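Lipid A deacylase PagL (Pseudomonas aeruginosa, PDB 2ERV) removes the primary acyl chain at the 3 position of lipid A, hydrolysing its ester bond as a β-barrel enzyme of the outer membrane. Local coordinates at residues Q96-S100 and S101-E105. Numbering follows the deposited sequence.
Sequences QNLGS and SLNFE
Asn103 turns its carboxamide back to the loop that precedes it, its ND2 meeting the carbonyl oxygen of Ser100 and passing beside one methyl of Leu98. ND2 of Asn103 donates to Ser100 O at 2.9 Å, and the N-H...O angle of 137° marks a bent bond. The nitrogen sits 48° out of the carbonyl plane and so is not on a lone pair. A second, weak bond runs from Asn103 ND2 to Ser101 O at 3.3 Å, so one amide nitrogen ties together two successive carbonyls of the bend. The first torsion of Asn103 sets CG beside the backbone N and opposite the carbonyl carbon (chi1 -77°), which folds the amide toward the residues before it. Leu98 crosses this amide at an angle, its CD1 3.8 Å from Asn103 ND2.

Ser100 bonds forward along the chain: its OG donates to Leu102 O at 2.6 Å, slightly tilted from the carbonyl plane. That hydroxyl also bonds Asn129 ND2, which could help position Asn129, a residue critical for activity; Asn103 lies close to the catalytic Ser128. Three residues before Ser100, Asn97 OD1 accepts from Gly99 N at 3.1 Å, an Asx turn that follows the short strand 96-97. Ser101 OG is held by Phe88 O.

The segment therefore links the small hairpin of strands 92-93 and 96-97 to barrel strand 102-114, where Asn103 pairs through its backbone with Ala86 of strand 75-88, and Phe104 with Ser128 of strand 119-128.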
ATOM      1  N   GLN A  96      16.503   5.639  -6.892  1.00 27.41           N
ATOM      2  CA  GLN A  96      15.655   5.752  -8.098  1.00 26.39           C
ATOM      3  C   GLN A  96      15.402   7.197  -8.526  1.00 26.77           C
ATOM      4  O   GLN A  96      15.153   8.042  -7.702  1.00 26.38           O
ATOM      5  CB  GLN A  96      14.281   5.092  -7.878  1.00 26.24           C
ATOM      6  CG  GLN A  96      14.291   3.610  -7.378  1.00 26.37           C
ATOM      7  CD  GLN A  96      15.107   2.676  -8.273  1.00 29.57           C
ATOM      8  OE1 GLN A  96      16.219   2.307  -7.905  1.00 32.05           O
ATOM      9  NE2 GLN A  96      14.544   2.272  -9.413  1.00 26.57           N
ATOM     10  N   ASN A  97      15.464   7.465  -9.831  1.00 27.06           N
ATOM     11  CA  ASN A  97      15.025   8.760 -10.351  1.00 28.33           C
ATOM     12  C   ASN A  97      13.657   8.561 -10.934  1.00 28.05           C
ATOM     13  O   ASN A  97      13.508   7.956 -12.005  1.00 28.23           O
ATOM     14  CB  ASN A  97      16.010   9.285 -11.381  1.00 27.48           C
ATOM     15  CG  ASN A  97      15.649  10.685 -11.902  1.00 30.28           C
ATOM     16  OD1 ASN A  97      14.579  11.212 -11.653  1.00 34.49           O
ATOM     17  ND2 ASN A  97      16.539  11.245 -12.683  1.00 31.13           N
ATOM     18  N   LEU A  98      12.645   8.992 -10.190  1.00 28.17           N
ATOM     19  CA  LEU A  98      11.253   8.822 -10.604  1.00 29.25           C
ATOM     20  C   LEU A  98      10.813   9.741 -11.748  1.00 31.57           C
ATOM     21  O   LEU A  98       9.777   9.496 -12.386  1.00 32.43           O
ATOM     22  CB  LEU A  98      10.338   9.056  -9.420  1.00 29.64           C
ATOM     23  CG  LEU A  98      10.571   8.182  -8.181  1.00 28.41           C
ATOM     24  CD1 LEU A  98       9.568   8.587  -7.149  1.00 28.84           C
ATOM     25  CD2 LEU A  98      10.365   6.742  -8.625  1.00 28.20           C
ATOM     26  N   GLY A  99      11.553  10.830 -11.961  1.00 32.39           N
ATOM     27  CA  GLY A  99      11.197  11.797 -13.012  1.00 34.39           C
ATOM     28  C   GLY A  99      10.205  12.836 -12.539  1.00 34.35           C
ATOM     29  O   GLY A  99      10.414  14.043 -12.714  1.00 34.30           O
ATOM     30  N   SER A 100       9.128  12.362 -11.930  1.00 34.11           N
ATOM     31  CA  SER A 100       8.084  13.220 -11.394  1.00 33.83           C
ATOM     32  C   SER A 100       7.845  12.931  -9.902  1.00 33.42           C
ATOM     33  O   SER A 100       8.073  11.810  -9.439  1.00 32.37           O
ATOM     34  CB  SER A 100       6.789  13.011 -12.171  1.00 33.23           C
ATOM     35  OG  SER A 100       6.293  11.690 -12.055  1.00 36.72           O
ATOM     36  N   SER A 101       7.385  13.953  -9.184  1.00 32.38           N
ATOM     37  CA  SER A 101       6.886  13.873  -7.813  1.00 33.24           C
ATOM     38  C   SER A 101       5.571  13.102  -7.805  1.00 32.62           C
ATOM     39  O   SER A 101       5.353  12.238  -6.947  1.00 32.24           O
ATOM     40  CB  SER A 101       6.606  15.287  -7.254  1.00 33.18           C
ATOM     41  OG  SER A 101       5.705  15.166  -6.116  1.00 38.12           O
ATOM     42  N   LEU A 102       4.697  13.399  -8.765  1.00 32.24           N
ATOM     43  CA  LEU A 102       3.411  12.722  -8.878  1.00 32.26           C
ATOM     44  C   LEU A 102       3.528  11.380  -9.608  1.00 32.02           C
ATOM     45  O   LEU A 102       4.176  11.286 -10.682  1.00 30.77           O
ATOM     46  CB  LEU A 102       2.387  13.581  -9.615  1.00 33.37           C
ATOM     47  CG  LEU A 102       2.157  15.034  -9.196  1.00 36.21           C
ATOM     48  CD1 LEU A 102       1.064  15.613 -10.120  1.00 39.96           C
ATOM     49  CD2 LEU A 102       1.728  15.087  -7.753  1.00 39.28           C
ATOM     50  N   ASN A 103       2.882  10.352  -9.031  1.00 30.95           N
ATOM     51  CA  ASN A 103       3.038   8.986  -9.516  1.00 30.62           C
ATOM     52  C   ASN A 103       1.778   8.205  -9.232  1.00 30.69           C
ATOM     53  O   ASN A 103       1.021   8.568  -8.322  1.00 30.69           O
ATOM     54  CB  ASN A 103       4.236   8.287  -8.835  1.00 31.30           C
ATOM     55  CG  ASN A 103       5.582   8.722  -9.394  1.00 32.48           C
ATOM     56  OD1 ASN A 103       6.003   8.226 -10.437  1.00 34.17           O
ATOM     57  ND2 ASN A 103       6.256   9.651  -8.716  1.00 30.41           N
ATOM     58  N   PHE A 104       1.570   7.110  -9.974  1.00 29.29           N
ATOM     59  CA  PHE A 104       0.480   6.191  -9.665  1.00 28.77           C
ATOM     60  C   PHE A 104       0.995   5.249  -8.576  1.00 28.32           C
ATOM     61  O   PHE A 104       2.194   5.108  -8.396  1.00 27.20           O
ATOM     62  CB  PHE A 104       0.087   5.370 -10.895  1.00 28.47           C
ATOM     63  CG  PHE A 104      -0.399   6.204 -12.076  1.00 29.08           C
ATOM     64  CD1 PHE A 104      -1.747   6.522 -12.202  1.00 27.93           C
ATOM     65  CD2 PHE A 104       0.485   6.622 -13.063  1.00 25.75           C
ATOM     66  CE1 PHE A 104      -2.204   7.293 -13.286  1.00 30.46           C
ATOM     67  CE2 PHE A 104       0.027   7.386 -14.172  1.00 31.51           C
ATOM     68  CZ  PHE A 104      -1.331   7.721 -14.260  1.00 26.93           C
ATOM     69  N   GLU A 105       0.076   4.635  -7.852  1.00 28.11           N
ATOM     70  CA  GLU A 105       0.386   3.625  -6.850  1.00 28.82           C
ATOM     71  C   GLU A 105      -0.367   2.385  -7.268  1.00 28.37           C
ATOM     72  O   GLU A 105      -1.578   2.454  -7.319  1.00 29.01           O
ATOM     73  CB  GLU A 105      -0.192   4.038  -5.492  1.00 29.00           C
ATOM     74  CG  GLU A 105       0.088   3.047  -4.352  1.00 28.20           C
ATOM     75  CD  GLU A 105      -0.491   3.510  -3.017  1.00 33.32           C
ATOM     76  OE1 GLU A 105      -1.722   3.771  -2.977  1.00 34.70           O
ATOM     77  OE2 GLU A 105       0.291   3.646  -2.004  1.00 34.85           O
TER